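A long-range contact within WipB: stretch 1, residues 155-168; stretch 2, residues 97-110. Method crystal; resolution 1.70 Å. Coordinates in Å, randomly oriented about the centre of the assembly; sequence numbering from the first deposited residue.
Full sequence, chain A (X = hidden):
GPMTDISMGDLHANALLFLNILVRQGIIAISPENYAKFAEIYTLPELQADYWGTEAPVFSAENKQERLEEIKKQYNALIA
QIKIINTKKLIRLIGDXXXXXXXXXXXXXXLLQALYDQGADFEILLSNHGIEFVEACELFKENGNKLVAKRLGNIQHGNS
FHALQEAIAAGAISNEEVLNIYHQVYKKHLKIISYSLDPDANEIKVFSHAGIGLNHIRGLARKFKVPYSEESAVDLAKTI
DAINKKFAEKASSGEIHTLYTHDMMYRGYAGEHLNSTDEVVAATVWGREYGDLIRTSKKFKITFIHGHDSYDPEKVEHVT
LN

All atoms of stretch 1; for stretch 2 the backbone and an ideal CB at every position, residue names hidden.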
# COMPACT_ATOMS: atom_id res chain seq x y z
N ILE A 155 -12.80 8.69 -6.96
CA ILE A 155 -12.31 9.66 -5.97
C ILE A 155 -10.81 9.77 -5.97
O ILE A 155 -10.26 10.48 -5.11
CB ILE A 155 -12.81 9.34 -4.55
CG1 ILE A 155 -12.28 7.99 -4.08
CG2 ILE A 155 -14.33 9.40 -4.53
CD1 ILE A 155 -12.80 7.57 -2.73
N GLN A 156 -10.12 9.08 -6.87
CA GLN A 156 -8.67 9.18 -6.91
C GLN A 156 -8.22 8.73 -8.28
O GLN A 156 -8.90 7.97 -8.97
CB GLN A 156 -8.02 8.35 -5.80
CG GLN A 156 -8.38 6.87 -5.89
CD GLN A 156 -8.13 6.12 -4.59
OE1 GLN A 156 -7.86 6.72 -3.55
NE2 GLN A 156 -8.21 4.80 -4.65
N HIS A 157 -7.06 9.23 -8.68
CA HIS A 157 -6.48 8.84 -9.95
C HIS A 157 -5.56 7.66 -9.71
O HIS A 157 -4.76 7.66 -8.78
CB HIS A 157 -5.76 10.01 -10.61
CG HIS A 157 -6.70 10.98 -11.27
ND1 HIS A 157 -6.36 12.28 -11.56
CD2 HIS A 157 -7.99 10.83 -11.68
CE1 HIS A 157 -7.39 12.89 -12.12
NE2 HIS A 157 -8.39 12.03 -12.21
N GLY A 158 -5.75 6.62 -10.50
CA GLY A 158 -5.04 5.38 -10.33
C GLY A 158 -4.51 4.90 -11.66
O GLY A 158 -4.82 3.78 -12.08
N ASN A 159 -3.72 5.76 -12.32
CA ASN A 159 -3.14 5.40 -13.61
C ASN A 159 -2.50 4.02 -13.57
O ASN A 159 -2.68 3.21 -14.48
CB ASN A 159 -2.09 6.43 -14.04
CG ASN A 159 -1.45 6.09 -15.38
OD1 ASN A 159 -2.11 6.12 -16.40
ND2 ASN A 159 -0.16 5.76 -15.39
N SER A 160 -1.74 3.75 -12.52
CA SER A 160 -0.97 2.51 -12.48
C SER A 160 -1.87 1.30 -12.38
O SER A 160 -1.48 0.20 -12.82
CB SER A 160 0.00 2.54 -11.30
OG SER A 160 -0.73 2.67 -10.10
N PHE A 161 -3.08 1.46 -11.83
CA PHE A 161 -4.01 0.35 -11.75
C PHE A 161 -4.80 0.21 -13.04
O PHE A 161 -5.02 -0.90 -13.52
CB PHE A 161 -4.94 0.53 -10.54
CG PHE A 161 -5.95 -0.57 -10.34
CD1 PHE A 161 -5.56 -1.86 -10.03
CD2 PHE A 161 -7.32 -0.28 -10.42
CE1 PHE A 161 -6.51 -2.86 -9.85
CE2 PHE A 161 -8.27 -1.26 -10.21
CZ PHE A 161 -7.87 -2.55 -9.93
N HIS A 162 -5.23 1.34 -13.61
CA HIS A 162 -5.82 1.35 -14.95
C HIS A 162 -4.90 0.66 -15.95
O HIS A 162 -5.36 -0.17 -16.75
CB HIS A 162 -6.09 2.79 -15.39
CG HIS A 162 -6.81 2.90 -16.71
ND1 HIS A 162 -7.96 2.19 -16.99
CD2 HIS A 162 -6.54 3.63 -17.81
CE1 HIS A 162 -8.36 2.47 -18.21
NE2 HIS A 162 -7.52 3.34 -18.74
N ALA A 163 -3.60 0.98 -15.92
CA ALA A 163 -2.66 0.31 -16.81
C ALA A 163 -2.64 -1.19 -16.55
O ALA A 163 -2.55 -2.00 -17.49
CB ALA A 163 -1.26 0.90 -16.65
N LEU A 164 -2.75 -1.59 -15.29
CA LEU A 164 -2.80 -3.02 -14.97
C LEU A 164 -4.04 -3.67 -15.57
O LEU A 164 -3.95 -4.72 -16.21
CB LEU A 164 -2.77 -3.23 -13.46
CG LEU A 164 -2.66 -4.70 -13.04
CD1 LEU A 164 -1.35 -5.31 -13.50
CD2 LEU A 164 -2.82 -4.84 -11.54
N GLN A 165 -5.21 -3.05 -15.37
CA GLN A 165 -6.45 -3.56 -15.94
C GLN A 165 -6.35 -3.73 -17.45
O GLN A 165 -6.80 -4.74 -18.01
CB GLN A 165 -7.60 -2.61 -15.60
CG GLN A 165 -7.90 -2.57 -14.14
CD GLN A 165 -8.89 -1.48 -13.81
OE1 GLN A 165 -8.73 -0.33 -14.23
NE2 GLN A 165 -9.91 -1.83 -13.05
N GLU A 166 -5.81 -2.72 -18.13
CA GLU A 166 -5.69 -2.79 -19.58
C GLU A 166 -4.71 -3.87 -20.01
O GLU A 166 -4.91 -4.53 -21.04
CB GLU A 166 -5.24 -1.45 -20.12
CG GLU A 166 -6.22 -0.34 -19.84
CD GLU A 166 -5.72 0.95 -20.40
OE1 GLU A 166 -5.00 1.68 -19.68
OE2 GLU A 166 -6.00 1.20 -21.59
N ALA A 167 -3.62 -4.04 -19.27
CA ALA A 167 -2.68 -5.08 -19.64
C ALA A 167 -3.30 -6.46 -19.45
O ALA A 167 -3.07 -7.37 -20.25
CB ALA A 167 -1.38 -4.95 -18.84
N ILE A 168 -4.12 -6.62 -18.41
CA ILE A 168 -4.81 -7.89 -18.23
C ILE A 168 -5.81 -8.10 -19.36
O ILE A 168 -5.92 -9.20 -19.92
CB ILE A 168 -5.48 -7.96 -16.85
CG1 ILE A 168 -4.42 -7.98 -15.75
CG2 ILE A 168 -6.35 -9.19 -16.76
CD1 ILE A 168 -5.00 -7.76 -14.36
N UNK A 97 1.66 2.84 -2.58
CA UNK A 97 2.55 2.01 -3.38
C UNK A 97 1.85 1.39 -4.59
O UNK A 97 2.54 0.92 -5.52
CB UNK A 97 3.15 0.90 -2.51
N UNK A 98 0.51 1.44 -4.62
CA UNK A 98 -0.30 0.93 -5.72
C UNK A 98 -1.43 1.91 -6.03
O UNK A 98 -1.75 2.79 -5.23
CB UNK A 98 -0.86 -0.45 -5.38
N UNK A 99 -2.04 1.75 -7.22
CA UNK A 99 -3.22 2.52 -7.65
C UNK A 99 -2.94 4.02 -7.59
O UNK A 99 -3.58 4.75 -6.81
CB UNK A 99 -4.43 2.18 -6.78
N UNK A 100 -2.03 4.51 -8.42
CA UNK A 100 -1.61 5.91 -8.29
C UNK A 100 -1.01 6.36 -9.61
O UNK A 100 -1.25 5.73 -10.66
CB UNK A 100 -0.61 6.09 -7.15
N UNK A 101 -0.23 7.44 -9.59
CA UNK A 101 0.22 8.10 -10.81
C UNK A 101 1.29 7.33 -11.58
O UNK A 101 1.50 7.62 -12.77
CB UNK A 101 0.76 9.49 -10.46
N UNK A 102 1.96 6.37 -10.94
CA UNK A 102 3.04 5.65 -11.59
C UNK A 102 2.58 4.82 -12.78
O UNK A 102 1.40 4.79 -13.16
CB UNK A 102 3.74 4.74 -10.57
N UNK A 103 3.54 4.10 -13.38
CA UNK A 103 3.34 3.55 -14.73
C UNK A 103 2.38 2.36 -14.72
O UNK A 103 1.45 2.29 -15.53
CB UNK A 103 4.68 3.13 -15.33
N UNK A 104 2.66 1.35 -13.88
CA UNK A 104 1.82 0.15 -13.86
C UNK A 104 2.06 -0.60 -12.57
O UNK A 104 3.21 -0.79 -12.15
CB UNK A 104 2.10 -0.75 -15.07
N UNK A 105 0.97 -1.05 -11.94
CA UNK A 105 1.08 -1.69 -10.63
C UNK A 105 1.83 -3.00 -10.68
O UNK A 105 2.36 -3.43 -9.65
CB UNK A 105 -0.31 -1.93 -10.04
N UNK A 106 1.89 -3.65 -11.84
CA UNK A 106 2.64 -4.89 -11.97
C UNK A 106 4.08 -4.73 -11.48
O UNK A 106 4.64 -5.66 -10.89
CB UNK A 106 2.63 -5.36 -13.43
N UNK A 107 4.69 -3.56 -11.72
CA UNK A 107 6.11 -3.38 -11.41
C UNK A 107 6.37 -3.49 -9.92
O UNK A 107 7.27 -4.21 -9.48
CB UNK A 107 6.60 -2.03 -11.92
N UNK A 108 5.56 -2.79 -9.11
CA UNK A 108 5.77 -2.80 -7.67
C UNK A 108 5.28 -4.12 -7.08
O UNK A 108 5.84 -4.62 -6.10
CB UNK A 108 5.06 -1.62 -7.01
N UNK A 109 4.27 -4.74 -7.70
CA UNK A 109 3.81 -6.04 -7.21
C UNK A 109 4.91 -7.09 -7.31
O UNK A 109 5.08 -7.92 -6.40
CB UNK A 109 2.58 -6.50 -7.99
N UNK A 110 5.68 -7.07 -8.41
CA UNK A 110 6.78 -8.02 -8.57
C UNK A 110 7.90 -7.72 -7.59
O UNK A 110 8.58 -8.64 -7.12
CB UNK A 110 7.31 -7.99 -10.00

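Positions 97 and 98 have nothing of stretch 1 within 5.5 Å of their CB atoms, so the contact leaves the choice open; they hold Glu 97 and Leu 98.

At position 99 the CB points away overall yet lies 4.1 Å from Phe 161 CB, and phi is positive (55°), which glycine, asparagine or aspartate adopt most readily. Phe 161 would nevertheless favour a small apolar group. The residue is Val 99, whose CG1 packs 3.9 Å from Phe 161 CB. A CB on Gly 158 would come within 2.7 Å of Val 99 CG1, so the bare glycine accommodates the valine.

Position 100 binds through its backbone: its N donates to Ser 160 OG (2.8 Å) and its O accepts from Ser 160 N (2.8 Å), tying the loop to the first turn of helix 159-168. With its CB pointing away, many side chains would serve. Asp 100 uses OD1 within its own loop, accepting from the N of position 101 at 2.7 Å.

Position 101 also points away, so a long or polar residue would fit, and only a long one could reach back. Arg 101 does so, bringing NH2 to 4.4 Å from His 157 CB.

At position 102 an ideal CB would lie 4.4 Å from Ser 160 CB, so a small residue seems suitable, although phi and psi (-65°/-178°) do not demand glycine. It is Gly 102, and its O accepts from Asn 159 ND2 at 2.9 Å.

Position 103 points away and tolerates many side chains; Val 103 contributes mainly its O, 3.2 Å from Ala 163 CB.

The CB of position 104 is 4.1 Å from Ala 163 CB, beside an apolar strip that continues to Leu 164 and Ala 167. Valine, leucine, isoleucine or methionine would suit. Ile 104 extends along it, with CG1 3.8 Å from Ala 163 CB and CD1 4.1 Å from Ala 167 CB.

Position 105 faces stretch 1, and its N donates to Ser 160 O (2.9 Å). The nearby Ser 160 hydroxyl could be met by aspartate or asparagine, whose side-chain oxygen reaches further than a serine hydroxyl. Asp 105 OD1 accepts from Ser 160 OG at 2.7 Å, so the serine hydroxyl links Asp 100 to Asp 105. Both carboxylate oxygens also accept from Val 99 N.

At position 106 the CB lies 4.0 Å from Leu 164 CD1, inviting an apolar or aromatic residue; Tyr 106 packs its CB there while its end leads away.

Positions 107, 108 and 110 are out of reach (Phe 107, Ile 108, Lys 110). Position 109 points toward stretch 1, where leucine or methionine could reach Leu 164; Leu 109 CD1 lies 4.4 Å from Leu 164 CD2.

Stretch 2, residues 97-110: ELVDRGVIDYFILK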
# COMPACT_ATOMS: atom_id res chain seq x y z
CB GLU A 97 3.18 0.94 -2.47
CG GLU A 97 2.27 -0.22 -2.06
CD GLU A 97 1.07 0.18 -1.23
OE1 GLU A 97 -0.00 -0.44 -1.39
OE2 GLU A 97 1.19 1.12 -0.41
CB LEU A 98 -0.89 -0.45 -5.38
CG LEU A 98 0.04 -1.63 -5.08
CD1 LEU A 98 -0.76 -2.83 -4.54
CD2 LEU A 98 0.82 -2.04 -6.34
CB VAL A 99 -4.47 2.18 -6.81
CG1 VAL A 99 -5.77 2.73 -7.49
CG2 VAL A 99 -4.58 0.68 -6.62
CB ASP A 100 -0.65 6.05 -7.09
CG ASP A 100 -0.73 7.44 -6.43
OD1 ASP A 100 -0.67 8.46 -7.15
OD2 ASP A 100 -0.84 7.49 -5.18
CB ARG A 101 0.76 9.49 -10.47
CG ARG A 101 -0.34 10.49 -10.19
CD ARG A 101 0.11 11.66 -9.34
NE ARG A 101 -0.45 12.92 -9.82
CZ ARG A 101 -1.72 13.31 -9.66
NH1 ARG A 101 -2.12 14.48 -10.15
NH2 ARG A 101 -2.59 12.53 -9.02
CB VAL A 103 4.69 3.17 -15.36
CG1 VAL A 103 4.45 2.45 -16.67
CG2 VAL A 103 5.52 4.40 -15.60
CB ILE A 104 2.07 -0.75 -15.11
CG1 ILE A 104 0.99 -1.84 -15.21
CG2 ILE A 104 3.49 -1.31 -15.13
CD1 ILE A 104 0.98 -2.55 -16.57
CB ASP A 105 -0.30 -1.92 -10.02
CG ASP A 105 -0.88 -0.67 -9.39
OD1 ASP A 105 -0.08 0.25 -9.09
OD2 ASP A 105 -2.13 -0.61 -9.23
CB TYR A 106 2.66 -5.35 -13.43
CG TYR A 106 3.19 -6.74 -13.62
CD1 TYR A 106 2.40 -7.84 -13.33
CD2 TYR A 106 4.51 -6.96 -14.08
CE1 TYR A 106 2.89 -9.13 -13.50
CE2 TYR A 106 5.00 -8.25 -14.25
CZ TYR A 106 4.18 -9.32 -13.96
OH TYR A 106 4.64 -10.60 -14.13
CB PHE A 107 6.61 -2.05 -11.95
CG PHE A 107 6.71 -1.98 -13.47
CD1 PHE A 107 6.80 -3.13 -14.25
CD2 PHE A 107 6.78 -0.75 -14.09
CE1 PHE A 107 6.93 -3.05 -15.64
CE2 PHE A 107 6.92 -0.64 -15.48
CZ PHE A 107 7.00 -1.81 -16.26
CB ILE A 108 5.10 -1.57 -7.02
CG1 ILE A 108 6.01 -0.36 -7.22
CG2 ILE A 108 4.80 -1.79 -5.53
CD1 ILE A 108 5.68 0.87 -6.45
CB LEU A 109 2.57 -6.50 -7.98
CG LEU A 109 1.25 -5.79 -7.67
CD1 LEU A 109 0.14 -6.28 -8.61
CD2 LEU A 109 0.87 -6.03 -6.21
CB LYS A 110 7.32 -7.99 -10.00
CG LYS A 110 6.37 -8.60 -11.03
CD LYS A 110 5.87 -9.98 -10.60
CE LYS A 110 6.69 -11.11 -11.23
NZ LYS A 110 6.33 -12.45 -10.64
O HOH W 1 1.08 3.55 -17.80
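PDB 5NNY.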